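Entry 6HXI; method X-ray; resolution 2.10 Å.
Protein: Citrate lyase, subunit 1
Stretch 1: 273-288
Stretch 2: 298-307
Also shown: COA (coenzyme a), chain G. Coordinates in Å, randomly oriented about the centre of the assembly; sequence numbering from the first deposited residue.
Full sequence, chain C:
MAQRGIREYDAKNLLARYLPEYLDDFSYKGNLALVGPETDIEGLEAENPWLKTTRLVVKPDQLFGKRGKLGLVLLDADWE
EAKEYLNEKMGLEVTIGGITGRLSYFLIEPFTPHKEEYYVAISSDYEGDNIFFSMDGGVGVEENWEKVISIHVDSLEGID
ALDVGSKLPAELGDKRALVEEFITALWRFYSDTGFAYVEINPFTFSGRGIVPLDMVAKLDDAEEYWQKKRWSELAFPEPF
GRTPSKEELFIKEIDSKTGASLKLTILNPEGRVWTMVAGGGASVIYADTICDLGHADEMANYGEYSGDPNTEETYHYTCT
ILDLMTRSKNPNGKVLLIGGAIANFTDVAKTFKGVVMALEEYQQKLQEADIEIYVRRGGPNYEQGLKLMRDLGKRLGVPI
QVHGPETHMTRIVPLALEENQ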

# COMPACT_ATOMS: atom_id res chain seq x y z
N VAL C 273 15.04 23.55 61.72
CA VAL C 273 14.18 22.38 61.44
C VAL C 273 13.33 22.61 60.17
O VAL C 273 12.41 23.44 60.15
CB VAL C 273 13.31 21.87 62.62
CG1 VAL C 273 12.64 20.53 62.27
CG2 VAL C 273 14.12 21.76 63.90
N TRP C 274 13.64 21.87 59.12
CA TRP C 274 12.86 21.98 57.89
C TRP C 274 12.07 20.70 57.67
O TRP C 274 12.49 19.61 58.09
CB TRP C 274 13.73 22.36 56.69
CG TRP C 274 14.28 23.75 56.76
CD1 TRP C 274 15.33 24.17 57.52
CD2 TRP C 274 13.82 24.89 56.04
NE1 TRP C 274 15.55 25.51 57.31
CE2 TRP C 274 14.64 25.98 56.40
CE3 TRP C 274 12.77 25.11 55.13
CZ2 TRP C 274 14.45 27.26 55.89
CZ3 TRP C 274 12.60 26.38 54.60
CH2 TRP C 274 13.43 27.43 54.98
N THR C 275 10.91 20.85 57.05
CA THR C 275 10.05 19.71 56.82
C THR C 275 9.55 19.62 55.38
O THR C 275 9.22 20.63 54.75
CB THR C 275 8.86 19.72 57.80
OG1 THR C 275 8.12 20.94 57.67
CG2 THR C 275 9.27 19.46 59.25
N MET C 276 9.45 18.38 54.90
CA MET C 276 8.86 18.08 53.60
C MET C 276 8.00 16.86 53.82
O MET C 276 8.39 15.73 53.54
CB MET C 276 9.91 17.91 52.50
CG MET C 276 9.27 17.76 51.14
SD MET C 276 10.41 18.02 49.78
CE MET C 276 11.77 16.93 50.27
N VAL C 277 6.82 17.12 54.39
CA VAL C 277 5.86 16.10 54.78
C VAL C 277 4.74 15.96 53.75
O VAL C 277 4.21 16.95 53.25
CB VAL C 277 5.32 16.32 56.23
CG1 VAL C 277 4.36 15.21 56.64
CG2 VAL C 277 6.47 16.43 57.23
N ALA C 278 4.41 14.71 53.43
CA ALA C 278 3.34 14.38 52.52
C ALA C 278 2.01 14.33 53.27
O ALA C 278 1.88 13.66 54.30
CB ALA C 278 3.63 13.06 51.87
N GLY C 279 1.03 15.08 52.77
CA GLY C 279 -0.32 15.07 53.32
C GLY C 279 -0.67 16.19 54.27
O GLY C 279 0.18 16.62 55.07
N GLY C 280 -1.90 16.68 54.18
CA GLY C 280 -2.42 17.72 55.06
C GLY C 280 -2.49 17.26 56.50
O GLY C 280 -2.04 17.98 57.40
N GLY C 281 -3.03 16.05 56.73
CA GLY C 281 -3.17 15.45 58.05
C GLY C 281 -1.85 15.22 58.76
O GLY C 281 -1.66 15.70 59.88
N ALA C 282 -0.93 14.49 58.11
CA ALA C 282 0.39 14.14 58.64
C ALA C 282 1.32 15.33 58.90
O ALA C 282 2.07 15.29 59.88
CB ALA C 282 1.07 13.16 57.71
N SER C 283 1.28 16.39 58.04
CA SER C 283 2.16 17.56 58.19
C SER C 283 1.87 18.34 59.46
O SER C 283 2.78 18.86 60.10
CB SER C 283 2.09 18.46 56.96
OG SER C 283 0.74 18.81 56.66
N VAL C 284 0.58 18.40 59.82
CA VAL C 284 0.04 19.04 61.02
C VAL C 284 0.56 18.24 62.21
O VAL C 284 1.06 18.84 63.16
CB VAL C 284 -1.51 19.10 60.94
CG1 VAL C 284 -2.13 19.47 62.28
CG2 VAL C 284 -1.98 20.07 59.86
N ILE C 285 0.50 16.90 62.13
CA ILE C 285 0.96 16.00 63.20
C ILE C 285 2.46 16.13 63.43
O ILE C 285 2.89 16.15 64.59
CB ILE C 285 0.50 14.52 63.01
CG1 ILE C 285 -1.04 14.45 63.00
CG2 ILE C 285 1.10 13.60 64.11
CD1 ILE C 285 -1.63 13.17 62.49
N TYR C 286 3.27 16.25 62.35
CA TYR C 286 4.72 16.44 62.47
C TYR C 286 5.03 17.77 63.14
O TYR C 286 5.90 17.81 63.98
CB TYR C 286 5.43 16.33 61.13
CG TYR C 286 5.75 14.92 60.70
CD1 TYR C 286 4.80 14.13 60.06
CD2 TYR C 286 7.03 14.39 60.85
CE1 TYR C 286 5.10 12.85 59.60
CE2 TYR C 286 7.35 13.11 60.40
CZ TYR C 286 6.38 12.35 59.77
OH TYR C 286 6.67 11.09 59.29
N ALA C 287 4.27 18.83 62.80
CA ALA C 287 4.39 20.16 63.41
C ALA C 287 4.00 20.10 64.90
O ALA C 287 4.69 20.69 65.72
CB ALA C 287 3.51 21.16 62.67
N ASP C 288 2.93 19.33 65.25
CA ASP C 288 2.47 19.13 66.63
C ASP C 288 3.59 18.52 67.47
O ASP C 288 3.85 19.02 68.56
CB ASP C 288 1.21 18.24 66.70
CG ASP C 288 -0.08 18.83 66.13
OD1 ASP C 288 -0.06 20.00 65.68
OD2 ASP C 288 -1.12 18.11 66.11
N1A COA G . -7.73 19.19 25.51
C2A COA G . -8.47 19.91 26.36
N3A COA G . -8.70 19.69 27.66
C4A COA G . -8.12 18.55 28.07
C5A COA G . -7.33 17.70 27.30
C6A COA G . -7.11 18.08 25.96
N6A COA G . -6.31 17.41 25.14
N7A COA G . -6.98 16.57 28.03
C8A COA G . -7.54 16.76 29.19
N9A COA G . -8.25 17.94 29.29
C1B COA G . -9.01 18.42 30.44
C2B COA G . -10.10 17.49 30.95
O2B COA G . -11.29 17.59 30.18
C3B COA G . -10.28 18.03 32.38
O3B COA G . -11.10 19.22 32.40
P3B COA G . -11.95 19.68 33.66
O7A COA G . -11.02 19.73 34.83
O8A COA G . -12.53 21.00 33.30
O9A COA G . -13.09 18.65 33.80
C4B COA G . -8.88 18.54 32.76
O4B COA G . -8.14 18.63 31.53
C5B COA G . -8.14 17.68 33.75
O5B COA G . -8.29 16.31 33.35
P1A COA G . -8.57 15.13 34.45
O1A COA G . -8.33 13.76 33.93
O2A COA G . -9.93 15.28 35.12
O3A COA G . -7.42 15.58 35.46
P2A COA G . -6.63 15.07 36.74
O4A COA G . -5.44 14.30 36.32
O5A COA G . -6.23 16.32 37.48
O6A COA G . -7.65 14.15 37.60
CBP COA G . -8.23 14.06 39.97
CCP COA G . -8.52 14.70 38.61
CDP COA G . -9.20 14.66 41.00
CEP COA G . -8.42 12.53 39.92
CAP COA G . -6.76 14.38 40.36
OAP COA G . -6.46 15.74 40.16
C9P COA G . -6.32 13.97 41.77
O9P COA G . -6.00 12.80 42.00
N8P COA G . -6.30 14.94 42.70
C7P COA G . -6.00 14.69 44.10
C6P COA G . -7.19 14.97 44.98
C5P COA G . -6.86 14.81 46.45
O5P COA G . -5.72 15.01 46.87
N4P COA G . -7.86 14.41 47.23
C3P COA G . -7.68 14.11 48.65
C2P COA G . -7.13 12.72 48.88
S1P COA G . -7.19 12.47 50.68
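Stretch 2, residues 298-307: EMANYGEYSG

How does stretch 2 run along stretch 1? Its strand, 301-306, lies nearly parallel to strand 273-275, at 16° with axes 6.5 Å apart, and it crosses helix 280-288 at 154°, 8.0 Å away. Two separate bridges, V273 with M299 and A278 with Y305, fix the register, which shifts by one residue between them.

What does Y305, which covers the most surface, rest on? With chi1 at 76° (p), its ring lies face-on to A278, whose CB is 3.5 Å from Y305 CZ; M276 CG is 3.9 Å from Y305 CE1. Its backbone holds the bridge: G279 N donates to Y305 O at 2.8 Å, while Y305 N reaches V277 O at 3.4 Å, a weak bond.

How is V273 held at the other end? V273 N donates to E298 O at 2.9 Å, and A300 N returns a bond to V273 O, also 2.9 Å. A300 CB then sits over the W274 ring, 3.3 Å from W274 CE2.

What spans the shift in register? The N301 side chain, pointing toward stretch 1, substitutes for a backbone partner: T275 N donates to N301 OD1 at 3.1 Å, and N301 ND2 to T275 O at 3.3 Å. Beyond it, Y302 OH donates to S283 OG at 2.7 Å, tying strand to helix.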

# COMPACT_ATOMS: atom_id res chain seq x y z
N GLU C 298 12.50 26.69 66.32
CA GLU C 298 13.34 26.15 65.25
C GLU C 298 12.55 25.66 64.02
O GLU C 298 13.16 25.30 63.01
CB GLU C 298 14.30 25.08 65.76
CG GLU C 298 15.44 25.64 66.62
CD GLU C 298 16.23 26.85 66.12
OE1 GLU C 298 16.27 27.10 64.90
OE2 GLU C 298 16.84 27.53 66.98
N MET C 299 11.21 25.67 64.10
CA MET C 299 10.39 25.25 62.96
C MET C 299 10.44 26.31 61.87
O MET C 299 9.77 27.33 61.96
CB MET C 299 8.97 24.94 63.38
CG MET C 299 8.58 23.56 63.03
SD MET C 299 6.80 23.36 63.07
CE MET C 299 6.58 23.19 64.71
N ALA C 300 11.31 26.07 60.89
CA ALA C 300 11.57 26.97 59.78
C ALA C 300 10.43 27.14 58.78
O ALA C 300 10.37 28.17 58.09
CB ALA C 300 12.82 26.53 59.06
N ASN C 301 9.53 26.14 58.68
CA ASN C 301 8.42 26.20 57.74
C ASN C 301 7.31 25.20 58.05
O ASN C 301 7.51 24.26 58.82
CB ASN C 301 8.93 25.90 56.31
CG ASN C 301 9.24 24.43 56.09
OD1 ASN C 301 10.11 23.84 56.73
ND2 ASN C 301 8.51 23.80 55.21
N TYR C 302 6.15 25.40 57.40
CA TYR C 302 5.02 24.48 57.38
C TYR C 302 4.77 24.24 55.91
O TYR C 302 4.40 25.16 55.18
CB TYR C 302 3.72 24.98 58.09
CG TYR C 302 2.57 24.06 57.77
CD1 TYR C 302 2.45 22.82 58.39
CD2 TYR C 302 1.71 24.34 56.70
CE1 TYR C 302 1.49 21.89 57.98
CE2 TYR C 302 0.76 23.40 56.27
CZ TYR C 302 0.63 22.20 56.94
OH TYR C 302 -0.33 21.29 56.55
N GLY C 303 5.01 23.02 55.49
CA GLY C 303 4.84 22.59 54.10
C GLY C 303 4.03 21.32 54.01
O GLY C 303 3.85 20.59 55.00
N GLU C 304 3.56 21.03 52.79
CA GLU C 304 2.69 19.90 52.49
C GLU C 304 2.65 19.67 50.97
O GLU C 304 2.56 20.61 50.19
CB GLU C 304 1.27 20.28 52.98
CG GLU C 304 0.24 19.18 52.96
CD GLU C 304 -0.65 19.18 51.73
OE1 GLU C 304 -1.54 20.05 51.61
OE2 GLU C 304 -0.44 18.30 50.87
N TYR C 305 2.74 18.41 50.57
CA TYR C 305 2.58 17.92 49.20
C TYR C 305 1.75 16.63 49.29
O TYR C 305 1.97 15.83 50.19
CB TYR C 305 3.92 17.72 48.46
CG TYR C 305 4.68 16.48 48.87
CD1 TYR C 305 5.54 16.49 49.97
CD2 TYR C 305 4.57 15.30 48.14
CE1 TYR C 305 6.24 15.36 50.34
CE2 TYR C 305 5.25 14.15 48.52
CZ TYR C 305 6.10 14.18 49.62
OH TYR C 305 6.77 13.05 49.99
N SER C 306 0.76 16.48 48.43
CA SER C 306 -0.12 15.31 48.40
C SER C 306 -0.84 15.28 47.07
O SER C 306 -0.50 16.05 46.18
CB SER C 306 -1.12 15.36 49.55
OG SER C 306 -1.87 16.55 49.45
N GLY C 307 -1.82 14.41 46.93
CA GLY C 307 -2.60 14.30 45.70
C GLY C 307 -1.82 13.82 44.51
O GLY C 307 -2.08 14.24 43.38
O HOH W 1 6.45 19.80 55.15